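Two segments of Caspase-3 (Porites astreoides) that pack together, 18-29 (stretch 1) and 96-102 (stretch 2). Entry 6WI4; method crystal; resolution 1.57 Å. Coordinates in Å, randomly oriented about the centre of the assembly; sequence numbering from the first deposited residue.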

ATOM      1  N   ASN A  18      -3.016   8.261   5.808  1.00  9.43           N
ATOM      2  CA  ASN A  18      -2.175   9.250   5.145  1.00 11.42           C
ATOM      3  C   ASN A  18      -1.454  10.064   6.214  1.00 10.61           C
ATOM      4  O   ASN A  18      -2.049  10.971   6.807  1.00 11.97           O
ATOM      5  CB  ASN A  18      -3.042  10.140   4.263  1.00 11.05           C
ATOM      6  CG  ASN A  18      -2.257  11.223   3.579  1.00 11.34           C
ATOM      7  OD1 ASN A  18      -1.307  10.943   2.851  1.00 12.10           O
ATOM      8  ND2 ASN A  18      -2.645  12.480   3.811  1.00 12.48           N
ATOM      9  N   ASN A  19      -0.179   9.765   6.466  1.00 10.30           N
ATOM     10  CA  ASN A  19       0.576  10.461   7.504  1.00 11.66           C
ATOM     11  C   ASN A  19       1.509  11.485   6.862  1.00 11.89           C
ATOM     12  O   ASN A  19       2.480  11.131   6.182  1.00 11.66           O
ATOM     13  CB  ASN A  19       1.318   9.457   8.387  1.00 10.00           C
ATOM     14  CG  ASN A  19       0.404   8.828   9.422  1.00 10.20           C
ATOM     15  OD1 ASN A  19      -0.768   9.203   9.542  1.00 12.88           O
ATOM     16  ND2 ASN A  19       0.926   7.860  10.174  1.00 12.55           N
ATOM     17  N   LYS A  20       1.210  12.766   7.078  1.00 12.03           N
ATOM     18  CA  LYS A  20       1.982  13.856   6.499  1.00 13.97           C
ATOM     19  C   LYS A  20       2.877  14.552   7.506  1.00 11.46           C
ATOM     20  O   LYS A  20       4.040  14.814   7.205  1.00 12.86           O
ATOM     21  CB  LYS A  20       1.046  14.894   5.865  1.00 13.78           C
ATOM     22  CG  LYS A  20       1.789  16.009   5.143  1.00 14.87           C
ATOM     23  CD  LYS A  20       0.821  17.004   4.507  1.00 19.89           C
ATOM     24  N   ASP A  21       2.369  14.812   8.709  1.00 13.96           N
ATOM     25  CA  ASP A  21       3.071  15.586   9.727  1.00 13.78           C
ATOM     26  C   ASP A  21       3.344  14.711  10.938  1.00 13.89           C
ATOM     27  O   ASP A  21       2.442  14.024  11.427  1.00 17.73           O
ATOM     28  CB  ASP A  21       2.247  16.802  10.154  1.00 16.98           C
ATOM     29  CG  ASP A  21       1.826  17.656   8.986  1.00 18.18           C
ATOM     30  OD1 ASP A  21       2.699  18.344   8.421  1.00 22.57           O
ATOM     31  OD2 ASP A  21       0.628  17.632   8.621  1.00 23.85           O
ATOM     32  N   PHE A  22       4.574  14.758  11.436  1.00 14.92           N
ATOM     33  CA  PHE A  22       5.019  13.854  12.480  1.00 14.90           C
ATOM     34  C   PHE A  22       5.378  14.637  13.736  1.00 14.82           C
ATOM     35  O   PHE A  22       5.838  15.779  13.664  1.00 16.86           O
ATOM     36  CB  PHE A  22       6.197  13.014  11.969  1.00 14.38           C
ATOM     37  CG  PHE A  22       5.798  12.082  10.864  1.00 12.66           C
ATOM     38  CD1 PHE A  22       5.641  12.558   9.570  1.00 13.58           C
ATOM     39  CD2 PHE A  22       5.507  10.757  11.136  1.00 12.75           C
ATOM     40  CE1 PHE A  22       5.216  11.726   8.560  1.00 11.86           C
ATOM     41  CE2 PHE A  22       5.096   9.908  10.134  1.00 14.67           C
ATOM     42  CZ  PHE A  22       4.944  10.391   8.845  1.00 13.37           C
ATOM     43  N   LEU A  23       5.136  14.013  14.885  1.00 16.24           N
ATOM     44  CA  LEU A  23       5.365  14.657  16.168  1.00 15.16           C
ATOM     45  C   LEU A  23       6.832  14.550  16.563  1.00 18.58           C
ATOM     46  O   LEU A  23       7.578  13.697  16.075  1.00 17.91           O
ATOM     47  CB  LEU A  23       4.493  14.033  17.252  1.00 16.83           C
ATOM     48  CG  LEU A  23       2.978  14.027  17.030  1.00 19.88           C
ATOM     49  CD1 LEU A  23       2.274  13.199  18.102  1.00 19.64           C
ATOM     50  CD2 LEU A  23       2.427  15.440  16.993  1.00 24.73           C
ATOM     51  N   ARG A  24       7.245  15.446  17.461  1.00 21.23           N
ATOM     52  CA  ARG A  24       8.614  15.417  17.959  1.00 18.43           C
ATOM     53  C   ARG A  24       8.968  14.050  18.534  1.00 18.81           C
ATOM     54  O   ARG A  24      10.098  13.575  18.371  1.00 23.58           O
ATOM     55  CB  ARG A  24       8.799  16.518  19.008  1.00 26.54           C
ATOM     56  CG  ARG A  24      10.101  16.435  19.782  1.00 33.61           C
ATOM     57  CD  ARG A  24      10.255  17.620  20.740  1.00 35.65           C
ATOM     58  NE  ARG A  24      11.291  17.373  21.743  1.00 32.87           N
ATOM     59  CZ  ARG A  24      12.594  17.460  21.498  1.00 37.49           C
ATOM     60  NH1 ARG A  24      13.015  17.793  20.283  1.00 41.48           N
ATOM     61  NH2 ARG A  24      13.478  17.216  22.459  1.00 33.25           N
ATOM     62  N   SER A  25       8.009  13.384  19.186  1.00 17.67           N
ATOM     63  CA  SER A  25       8.297  12.083  19.779  1.00 20.08           C
ATOM     64  C   SER A  25       8.722  11.045  18.744  1.00 20.66           C
ATOM     65  O   SER A  25       9.394  10.074  19.101  1.00 21.87           O
ATOM     66  CB  SER A  25       7.083  11.574  20.552  1.00 26.79           C
ATOM     67  OG  SER A  25       5.964  11.435  19.696  1.00 24.21           O
ATOM     68  N   SER A  26       8.353  11.229  17.474  1.00 20.60           N
ATOM     69  CA  SER A  26       8.687  10.262  16.433  1.00 21.14           C
ATOM     70  C   SER A  26      10.096  10.428  15.885  1.00 18.69           C
ATOM     71  O   SER A  26      10.604   9.512  15.226  1.00 19.07           O
ATOM     72  CB  SER A  26       7.682  10.375  15.283  1.00 15.30           C
ATOM     73  OG  SER A  26       7.949  11.531  14.502  1.00 16.55           O
ATOM     74  N   GLY A  27      10.737  11.566  16.135  1.00 19.47           N
ATOM     75  CA  GLY A  27      11.989  11.867  15.488  1.00 20.84           C
ATOM     76  C   GLY A  27      11.868  12.336  14.053  1.00 21.28           C
ATOM     77  O   GLY A  27      12.888  12.704  13.453  1.00 23.13           O
ATOM     78  N   MET A  28      10.661  12.342  13.484  1.00 17.48           N
ATOM     79  CA  MET A  28      10.454  12.710  12.088  1.00 18.90           C
ATOM     80  C   MET A  28       9.783  14.068  11.924  1.00 19.17           C
ATOM     81  O   MET A  28       9.332  14.395  10.821  1.00 19.05           O
ATOM     82  CB  MET A  28       9.624  11.634  11.369  1.00 17.93           C
ATOM     83  CG  MET A  28      10.299  10.275  11.273  1.00 20.05           C
ATOM     84  SD  MET A  28      11.929  10.299  10.483  1.00 31.77           S
ATOM     85  CE  MET A  28      11.584  11.009   8.902  1.00 30.69           C
ATOM     86  N   ASP A  29       9.720  14.883  12.983  1.00 20.72           N
ATOM     87  CA  ASP A  29       8.990  16.143  12.875  1.00 20.49           C
ATOM     88  C   ASP A  29       9.624  17.085  11.855  1.00 16.37           C
ATOM     89  O   ASP A  29       8.929  17.940  11.291  1.00 20.79           O
ATOM     90  CB  ASP A  29       8.890  16.825  14.245  1.00 22.06           C
ATOM     91  CG  ASP A  29      10.230  16.943  14.938  1.00 26.64           C
ATOM     92  OD1 ASP A  29      10.868  15.899  15.186  1.00 27.08           O
ATOM     93  OD2 ASP A  29      10.638  18.082  15.249  1.00 33.41           O
ATOM     94  N   ILE A  96       6.711   0.785  10.099  1.00 12.37           N
ATOM     95  CA  ILE A  96       6.120   2.016   9.589  1.00 11.72           C
ATOM     96  C   ILE A  96       5.934   2.967  10.763  1.00 12.33           C
ATOM     97  O   ILE A  96       5.937   2.565  11.932  1.00 13.67           O
ATOM     98  CB  ILE A  96       4.775   1.794   8.853  1.00 14.92           C
ATOM     99  CG1 ILE A  96       3.793   1.011   9.720  1.00 18.82           C
ATOM    100  CG2 ILE A  96       5.006   1.109   7.497  1.00 14.55           C
ATOM    101  CD1 ILE A  96       2.733   1.889  10.388  1.00 23.19           C
ATOM    102  N   TYR A  97       5.789   4.248  10.443  1.00 12.80           N
ATOM    103  CA  TYR A  97       5.639   5.279  11.463  1.00 13.56           C
ATOM    104  C   TYR A  97       4.179   5.669  11.638  1.00 12.94           C
ATOM    105  O   TYR A  97       3.503   6.037  10.669  1.00 12.56           O
ATOM    106  CB  TYR A  97       6.444   6.528  11.109  1.00 12.59           C
ATOM    107  CG  TYR A  97       7.898   6.495  11.521  1.00 13.25           C
ATOM    108  CD1 TYR A  97       8.833   5.814  10.764  1.00 14.28           C
ATOM    109  CD2 TYR A  97       8.334   7.177  12.647  1.00 18.65           C
ATOM    110  CE1 TYR A  97      10.168   5.796  11.128  1.00 15.56           C
ATOM    111  CE2 TYR A  97       9.661   7.163  13.019  1.00 15.68           C
ATOM    112  CZ  TYR A  97      10.574   6.478  12.253  1.00 17.96           C
ATOM    113  OH  TYR A  97      11.904   6.458  12.616  1.00 21.97           O
ATOM    114  N   GLY A  98       3.698   5.609  12.877  1.00 12.48           N
ATOM    115  CA  GLY A  98       2.626   6.496  13.282  1.00 11.89           C
ATOM    116  C   GLY A  98       3.185   7.898  13.459  1.00 12.66           C
ATOM    117  O   GLY A  98       4.391   8.130  13.367  1.00 13.71           O
ATOM    118  N   THR A  99       2.310   8.865  13.733  1.00 13.22           N
ATOM    119  CA  THR A  99       2.831  10.212  13.940  1.00 15.86           C
ATOM    120  C   THR A  99       3.749  10.290  15.147  1.00 14.67           C
ATOM    121  O   THR A  99       4.572  11.207  15.223  1.00 14.84           O
ATOM    122  CB  THR A  99       1.699  11.221  14.110  1.00 17.16           C
ATOM    123  OG1 THR A  99       0.813  10.767  15.133  1.00 15.83           O
ATOM    124  CG2 THR A  99       0.936  11.384  12.810  1.00 16.01           C
ATOM    125  N   ASP A 100       3.645   9.339  16.076  1.00 13.76           N
ATOM    126  CA  ASP A 100       4.395   9.397  17.320  1.00 16.18           C
ATOM    127  C   ASP A 100       5.562   8.421  17.399  1.00 21.01           C
ATOM    128  O   ASP A 100       6.322   8.488  18.371  1.00 22.41           O
ATOM    129  CB  ASP A 100       3.461   9.148  18.517  1.00 16.12           C
ATOM    130  CG  ASP A 100       2.790   7.790  18.463  1.00 23.10           C
ATOM    131  OD1 ASP A 100       2.425   7.350  17.357  1.00 17.76           O
ATOM    132  OD2 ASP A 100       2.636   7.147  19.524  1.00 31.52           O
ATOM    133  N   GLY A 101       5.730   7.526  16.434  1.00 15.60           N
ATOM    134  CA  GLY A 101       6.806   6.556  16.514  1.00 17.32           C
ATOM    135  C   GLY A 101       6.541   5.353  15.628  1.00 16.58           C
ATOM    136  O   GLY A 101       5.589   5.326  14.847  1.00 16.10           O
ATOM    137  N   THR A 102       7.388   4.343  15.797  1.00 17.13           N
ATOM    138  CA  THR A 102       7.413   3.196  14.901  1.00 13.24           C
ATOM    139  C   THR A 102       6.582   2.039  15.436  1.00 16.32           C
ATOM    140  O   THR A 102       6.412   1.865  16.647  1.00 20.52           O
ATOM    141  CB  THR A 102       8.846   2.706  14.665  1.00 18.06           C
ATOM    142  OG1 THR A 102       9.434   2.326  15.919  1.00 24.27           O
ATOM    143  CG2 THR A 102       9.683   3.784  14.029  1.00 19.37           C
TER
HETATM  144  O   HOH W   1      12.970   8.314  14.106  1.00 32.95           O

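The loop formed by residues 18–29 lies against a turn in residues 96–102, and most of the polar contact between them is made by backbone carbonyls of the second stretch. The best-formed hydrogen bond runs between main chains: Leu23 N donates to Thr99 O at 2.9 Å, with an N-H...O angle of 162°. It lies close to one of two places where the backbones approach each other, the CA atoms of Phe22 and Thr99 being 4.5 Å apart. A side-chain amide supplies a second, longer bond, Asn19 ND2 to Tyr97 O at 3.2 Å and 144°. Both Asn19 OD1 and ND2 also have hydrogen-bonding partners elsewhere in the structure, so the buried amide is satisfied at each end.

Ser25 OG lies 3.3 Å from Asp100 O, within hydrogen-bonding range, but its proton has another acceptor within reach and the bond is not settled. The same carbonyl receives a CA-H...O contact from Ser26, with Ser26 CA 3.5 Å from Asp100 O. The carboxylate of Asp100 takes no part in this pairing; both of its oxygens are hydrogen-bonded elsewhere in the structure.

Ser26 OG works within its own stretch. Ser26 OG donates to Leu23 O at 2.7 Å and accepts from Met28 N at 3.0 Å, thereby linking the two sides of the short 3-10 segment. Leu23 O also accepts from Ser26 N at 2.9 Å, so this one carbonyl serves both the backbone and the side chain of Ser26. The closest approach of the Ser26 side chain to the other stretch is made by its CB, which comes within 3.2 Å of Thr99 O and 3.6 Å of Gly101 N. Ser26 O accepts a hydrogen bond from a water at 2.9 Å, and the same water lies 2.6 Å from Tyr97 OH in a hydrogen bond, bridging the two stretches.

Around these polar links the packing is tight. Met28 CG sits over one face of the Tyr97 ring, 4.0 Å from the ring centroid in a CH-pi contact, whereas Ser26 O approaches the ring edge, 3.4 Å from Tyr97 CE2. Phe22 reaches the tyrosine from another direction, its CE2 3.8 Å from Tyr97 CB, and the edge of its own ring faces Gly98 O, with CD2 3.6 Å from that oxygen. Gly98 O also accepts a weak backbone bond from Gly101 N at 3.4 Å. Thr99 has the largest area covered by the opposing stretch; its CG2 methyl lies 3.3 Å from Asp21 O.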